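Long-range contacts in predicted ancestral HMA domain of Pik-1 from Oryza spp. (PDB 7BNT), which probably binds a fungal effector as the ancestral form of the heavy-metal-associated (HMA) domain integrated in a rice immune receptor: residues M4-V9 with D51-I56; D34-V39 with I46-D51. All blocks are in the same frame, centred on the assembly; numbering follows the deposited sequence.

Contact 1 (M4-V9 with D51-I56); sequences MKQKIV and DGIDSI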
loop_
_atom_site.group_PDB
_atom_site.type_symbol
_atom_site.label_atom_id
_atom_site.label_comp_id
_atom_site.label_asym_id
_atom_site.label_seq_id
_atom_site.Cartn_x
_atom_site.Cartn_y
_atom_site.Cartn_z
ATOM N N MET B 4 2.875 15.879 -5.259
ATOM C CA MET B 4 3.866 16.050 -4.173
ATOM C C MET B 4 3.949 14.808 -3.285
ATOM O O MET B 4 4.802 14.786 -2.408
ATOM C CB MET B 4 3.560 17.326 -3.373
ATOM C CG MET B 4 4.053 18.581 -4.098
ATOM S SD MET B 4 5.869 18.558 -4.457
ATOM C CE MET B 4 6.505 18.458 -2.787
ATOM N N LYS B 5 3.215 13.748 -3.577
ATOM C CA LYS B 5 3.258 12.551 -2.708
ATOM C C LYS B 5 4.194 11.504 -3.321
ATOM O O LYS B 5 4.359 11.442 -4.528
ATOM C CB LYS B 5 1.860 11.969 -2.519
ATOM C CG LYS B 5 0.832 12.941 -1.946
ATOM C CD LYS B 5 1.115 13.324 -0.529
ATOM C CE LYS B 5 0.026 14.225 0.035
ATOM N NZ LYS B 5 0.219 14.481 1.471
ATOM N N GLN B 6 4.813 10.741 -2.436
ATOM C CA GLN B 6 5.646 9.574 -2.743
ATOM C C GLN B 6 4.788 8.313 -2.625
ATOM O O GLN B 6 3.859 8.276 -1.832
ATOM C CB GLN B 6 6.750 9.432 -1.693
ATOM C CG GLN B 6 7.708 10.606 -1.564
ATOM C CD GLN B 6 8.480 10.433 -0.287
ATOM O OE1 GLN B 6 8.025 10.879 0.768
ATOM N NE2 GLN B 6 9.623 9.754 -0.369
ATOM N N LYS B 7 5.059 7.313 -3.439
ATOM C CA LYS B 7 4.505 5.964 -3.226
ATOM C C LYS B 7 5.689 5.013 -3.225
ATOM O O LYS B 7 6.499 5.048 -4.151
ATOM C CB LYS B 7 3.486 5.531 -4.284
ATOM C CG LYS B 7 2.929 4.127 -4.058
ATOM C CD LYS B 7 1.824 3.736 -5.029
ATOM C CE LYS B 7 2.153 4.121 -6.449
ATOM N NZ LYS B 7 1.152 3.620 -7.416
ATOM N N ILE B 8 5.789 4.206 -2.190
ATOM C CA ILE B 8 6.790 3.121 -2.191
ATOM C C ILE B 8 6.097 1.831 -1.771
ATOM O O ILE B 8 5.011 1.837 -1.159
ATOM C CB ILE B 8 7.979 3.442 -1.276
ATOM C CG1 ILE B 8 7.508 3.507 0.170
ATOM C CG2 ILE B 8 8.724 4.705 -1.712
ATOM C CD1 ILE B 8 8.620 3.680 1.145
ATOM N N VAL B 9 6.768 0.750 -2.102
ATOM C CA VAL B 9 6.300 -0.619 -1.791
ATOM C C VAL B 9 7.450 -1.358 -1.115
ATOM O O VAL B 9 8.559 -1.393 -1.665
ATOM C CB VAL B 9 5.836 -1.367 -3.042
ATOM C CG1 VAL B 9 5.349 -2.749 -2.668
ATOM C CG2 VAL B 9 4.743 -0.588 -3.756
ATOM N N ASP B 51 4.317 12.007 2.268
ATOM C CA ASP B 51 5.375 12.940 1.843
ATOM C C ASP B 51 6.434 12.996 2.933
ATOM O O ASP B 51 6.141 12.764 4.105
ATOM C CB ASP B 51 4.740 14.251 1.403
ATOM C CG ASP B 51 3.923 14.872 2.495
ATOM O OD1 ASP B 51 4.530 15.191 3.520
ATOM O OD2 ASP B 51 2.692 15.018 2.319
ATOM N N GLY B 52 7.668 13.201 2.506
ATOM C CA GLY B 52 8.824 13.282 3.413
ATOM C C GLY B 52 9.119 11.936 4.056
ATOM O O GLY B 52 9.680 11.910 5.159
ATOM N N ILE B 53 8.729 10.833 3.422
ATOM C CA ILE B 53 9.043 9.475 3.951
ATOM C C ILE B 53 10.433 9.106 3.492
ATOM O O ILE B 53 10.749 9.243 2.311
ATOM C CB ILE B 53 8.029 8.422 3.526
ATOM C CG1 ILE B 53 6.632 8.774 4.018
ATOM C CG2 ILE B 53 8.463 7.035 3.998
ATOM C CD1 ILE B 53 5.584 8.194 3.141
ATOM N N ASP B 54 11.221 8.609 4.419
ATOM C CA ASP B 54 12.577 8.133 4.102
ATOM C C ASP B 54 12.477 6.625 3.925
ATOM O O ASP B 54 12.398 5.909 4.927
ATOM C CB ASP B 54 13.538 8.528 5.216
ATOM C CG ASP B 54 14.981 8.183 4.923
ATOM O OD1 ASP B 54 15.206 7.185 4.212
ATOM O OD2 ASP B 54 15.848 8.862 5.503
ATOM N N SER B 55 12.457 6.160 2.682
ATOM C CA SER B 55 12.195 4.740 2.364
ATOM C C SER B 55 13.277 3.870 3.004
ATOM O O SER B 55 12.966 2.766 3.480
ATOM C CB SER B 55 12.133 4.522 0.874
ATOM O OG SER B 55 13.347 4.911 0.269
ATOM N N ILE B 56 14.527 4.332 2.994
ATOM C CA ILE B 56 15.637 3.467 3.469
ATOM C C ILE B 56 15.560 3.376 4.998
ATOM O O ILE B 56 15.760 2.284 5.576
ATOM C CB ILE B 56 17.001 3.962 2.952
ATOM C CG1 ILE B 56 17.038 4.032 1.427
ATOM C CG2 ILE B 56 18.088 3.045 3.482
ATOM C CD1 ILE B 56 16.652 2.756 0.743
#

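Contact 2 (D34-V39 with I46-D51); sequences DSVALV and IEVVGD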
loop_
_atom_site.group_PDB
_atom_site.type_symbol
_atom_site.label_atom_id
_atom_site.label_comp_id
_atom_site.label_asym_id
_atom_site.label_seq_id
_atom_site.Cartn_x
_atom_site.Cartn_y
_atom_site.Cartn_z
ATOM N N ASP B 34 0.330 9.074 4.783
ATOM C CA ASP B 34 -1.104 9.332 4.558
ATOM C C ASP B 34 -1.882 8.024 4.516
ATOM O O ASP B 34 -3.019 8.021 5.014
ATOM C CB ASP B 34 -1.309 10.110 3.279
ATOM C CG ASP B 34 -0.658 11.477 3.335
ATOM O OD1 ASP B 34 -0.538 12.029 4.452
ATOM O OD2 ASP B 34 -0.230 11.899 2.280
ATOM N N SER B 35 -1.341 6.983 3.912
ATOM C CA SER B 35 -2.121 5.751 3.735
ATOM C C SER B 35 -1.180 4.572 3.546
ATOM O O SER B 35 -0.068 4.735 3.022
ATOM C CB SER B 35 -3.138 5.864 2.613
ATOM O OG SER B 35 -2.517 6.304 1.424
ATOM N N VAL B 36 -1.704 3.404 3.915
ATOM C CA VAL B 36 -0.956 2.130 3.783
ATOM C C VAL B 36 -1.950 1.091 3.287
ATOM O O VAL B 36 -3.112 1.114 3.695
ATOM C CB VAL B 36 -0.324 1.650 5.103
ATOM C CG1 VAL B 36 0.730 2.621 5.558
ATOM C CG2 VAL B 36 -1.351 1.429 6.187
ATOM N N ALA B 37 -1.463 0.147 2.487
ATOM C CA ALA B 37 -2.297 -0.982 2.028
ATOM C C ALA B 37 -1.437 -2.217 1.829
ATOM O O ALA B 37 -0.291 -2.121 1.384
ATOM C CB ALA B 37 -3.014 -0.631 0.741
ATOM N N LEU B 38 -2.033 -3.362 2.122
ATOM C CA LEU B 38 -1.431 -4.654 1.756
ATOM C C LEU B 38 -1.669 -4.907 0.267
ATOM O O LEU B 38 -2.817 -4.892 -0.181
ATOM C CB LEU B 38 -2.034 -5.780 2.572
ATOM C CG LEU B 38 -1.593 -5.815 4.009
ATOM C CD1 LEU B 38 -2.378 -6.901 4.736
ATOM C CD2 LEU B 38 -0.100 -6.083 4.091
ATOM N N VAL B 39 -0.605 -5.122 -0.461
ATOM C CA VAL B 39 -0.625 -5.319 -1.921
ATOM C C VAL B 39 0.259 -6.533 -2.222
ATOM O O VAL B 39 0.745 -7.217 -1.317
ATOM C CB VAL B 39 -0.171 -4.043 -2.676
ATOM C CG1 VAL B 39 -1.107 -2.894 -2.404
ATOM C CG2 VAL B 39 1.276 -3.659 -2.413
ATOM N N ILE B 46 3.643 -3.930 1.637
ATOM C CA ILE B 46 2.953 -2.723 2.117
ATOM C C ILE B 46 3.261 -1.614 1.135
ATOM O O ILE B 46 4.431 -1.317 0.871
ATOM C CB ILE B 46 3.362 -2.344 3.546
ATOM C CG1 ILE B 46 3.113 -3.489 4.535
ATOM C CG2 ILE B 46 2.651 -1.060 3.977
ATOM C CD1 ILE B 46 3.663 -3.215 5.905
ATOM N N GLU B 47 2.198 -1.070 0.572
ATOM C CA GLU B 47 2.281 0.144 -0.262
ATOM C C GLU B 47 1.963 1.342 0.619
ATOM O O GLU B 47 0.895 1.370 1.246
ATOM C CB GLU B 47 1.284 0.019 -1.387
ATOM C CG GLU B 47 1.400 1.050 -2.456
ATOM C CD GLU B 47 0.442 0.631 -3.577
ATOM O OE1 GLU B 47 -0.751 0.964 -3.509
ATOM O OE2 GLU B 47 0.863 -0.132 -4.487
ATOM N N VAL B 48 2.879 2.293 0.687
ATOM C CA VAL B 48 2.679 3.469 1.566
ATOM C C VAL B 48 2.817 4.721 0.712
ATOM O O VAL B 48 3.705 4.792 -0.156
ATOM C CB VAL B 48 3.621 3.472 2.778
ATOM C CG1 VAL B 48 5.066 3.409 2.349
ATOM C CG2 VAL B 48 3.374 4.675 3.670
ATOM N N VAL B 49 1.912 5.657 0.984
ATOM C CA VAL B 49 1.802 6.954 0.286
ATOM C C VAL B 49 1.914 8.052 1.338
ATOM O O VAL B 49 1.295 7.973 2.412
ATOM C CB VAL B 49 0.507 7.051 -0.521
ATOM C CG1 VAL B 49 0.230 8.453 -1.027
ATOM C CG2 VAL B 49 0.555 6.071 -1.662
ATOM N N GLY B 50 2.692 9.058 1.021
ATOM C CA GLY B 50 2.797 10.210 1.898
ATOM C C GLY B 50 3.849 11.156 1.402
ATOM O O GLY B 50 4.171 11.143 0.254
ATOM N N ASP B 51 4.317 12.007 2.268
ATOM C CA ASP B 51 5.375 12.940 1.843
ATOM C C ASP B 51 6.434 12.996 2.933
ATOM O O ASP B 51 6.141 12.764 4.105
ATOM C CB ASP B 51 4.740 14.251 1.403
ATOM C CG ASP B 51 3.923 14.872 2.495
ATOM O OD1 ASP B 51 4.530 15.191 3.520
ATOM O OD2 ASP B 51 2.692 15.018 2.319
HETATM O O HOH W 1 1.742 13.729 4.689
#

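Contact 1 (M4-V9 with D51-I56)
Lys5 and Asp51 mark the point where the two backbones come closest, with Lys5 CA 5.0 Å from Asp51 CA. From there the chains run in much the same direction, 27° apart, but they part straight away and then stay apart, Ile8 CA lying 7.3 Å from Ser55 CA. Gln6 spans the separation and has the largest buried area of the contact. With CG anti to its own carbonyl carbon (chi1 -60°) and the rest of the chain extended, its amide reaches the backbone of Ile53 and grips it twice. OE1 takes the N-H of Ile53 on a lone pair, with OE1 2.7 Å from Ile53 N. NE2 gives a straight bond back to the same residue, 3.0 Å from Ile53 O, which lies only 7° out of the amide plane; two bonds to one residue fix the rotation of the amide.

Residues 51-54 link strand 45-50 to helix 55-65, opening the second beta-alpha-beta crossover of the ferredoxin-like fold of HMA domains. Asp54, the N-cap of that helix, accepts from Lys57 N and, weakly, from Ile56 N.

At the start of the segments, Lys5 NZ forms a salt bridge with Asp51 OD2 at 2.7 Å, meeting it nearly along the C-O bond; the same ammonium is also paired with Asp34. At the inner end, Ile8, in the conformer described, sets CD1 3.6 Å from Ser55 CB and more loosely beside Ile53 CG2, and the neighbouring strand 70-74 touches both Ile8 and Ser55.

Contact 2 (D34-V39 with I46-D51)
Glu47 sits opposite Ala37 in a hydrogen-bonded antiparallel pair, its N 2.8 Å from Ala37 O and its O 2.9 Å from Ala37 N. The two strands form a beta hairpin, their directions 160° apart. The Glu47 side chain leaves with CG anti to the backbone N (chi1 -170°), and Val39 crosses it at about a right angle, Val39 CG2 lying 3.8 Å from Glu47 CB while Val39 CG1 faces the carboxylate. An alanine in place of Val39 would lack both of these methyls, probably opening a gap beside Glu47 and leaving its side chain freer to turn.

Ile46 points to the other face. Its CG2 approaches Val36 CB at 4.2 Å, and its CG1 packs at a similar distance from Leu38 CD2, the two side chains crossing obliquely. Val36 and Val48 continue this apolar row, which helix 17-28 covers with Ala23 and Val27.

Asp34 begins the pairing with a classic beta bulge: its N and Ser35 N both donate to Val49 O, at 2.8 Å and 3.2 Å respectively. Asp34 OD2 lies against Gly50 CA; separately, a beta carbon on Gly50 would crowd Asp34 N. Asp34 OD2 and Asp51 OD2 are 4.3 Å apart, a like-charge approach that Lys5 probably offsets by pairing with both; a water also bridges Asp34 OD1 and Asp51 OD2.

The strand of a second copy of the protein pairs with residues 35-37, extending the sheet, while Ser35 OG and Glu47 OE1 are hydrogen-bonded to polar side chains of the chain of another protein. The hairpin thus has an apolar face under its own helix and a mixed face of Ser35, Ala37, Glu47 and Val49, which is consistent with a protein-binding surface.

How the contacts relate
From the N terminus, the chain enters strand 6-11, passes through helix 17-28 and the hairpin of strands 33-39 and 45-50, and then turns toward helix 55-65. Contact 1 closes the long loop, with 41 residues between its segments; contact 2 closes a short loop of six residues that lies within the longer one. The two meet at Asp51, the residue at which the hairpin gives way to the crossover. Strand 45-50 has strand 33-39 on one side and strand 6-11 on the other, the latter pairing beginning with a probable hydrogen bond from Gln6 N to Gly50 O. Together the contacts tie the hairpin and the start of helix 55-65 to the N-terminal strand.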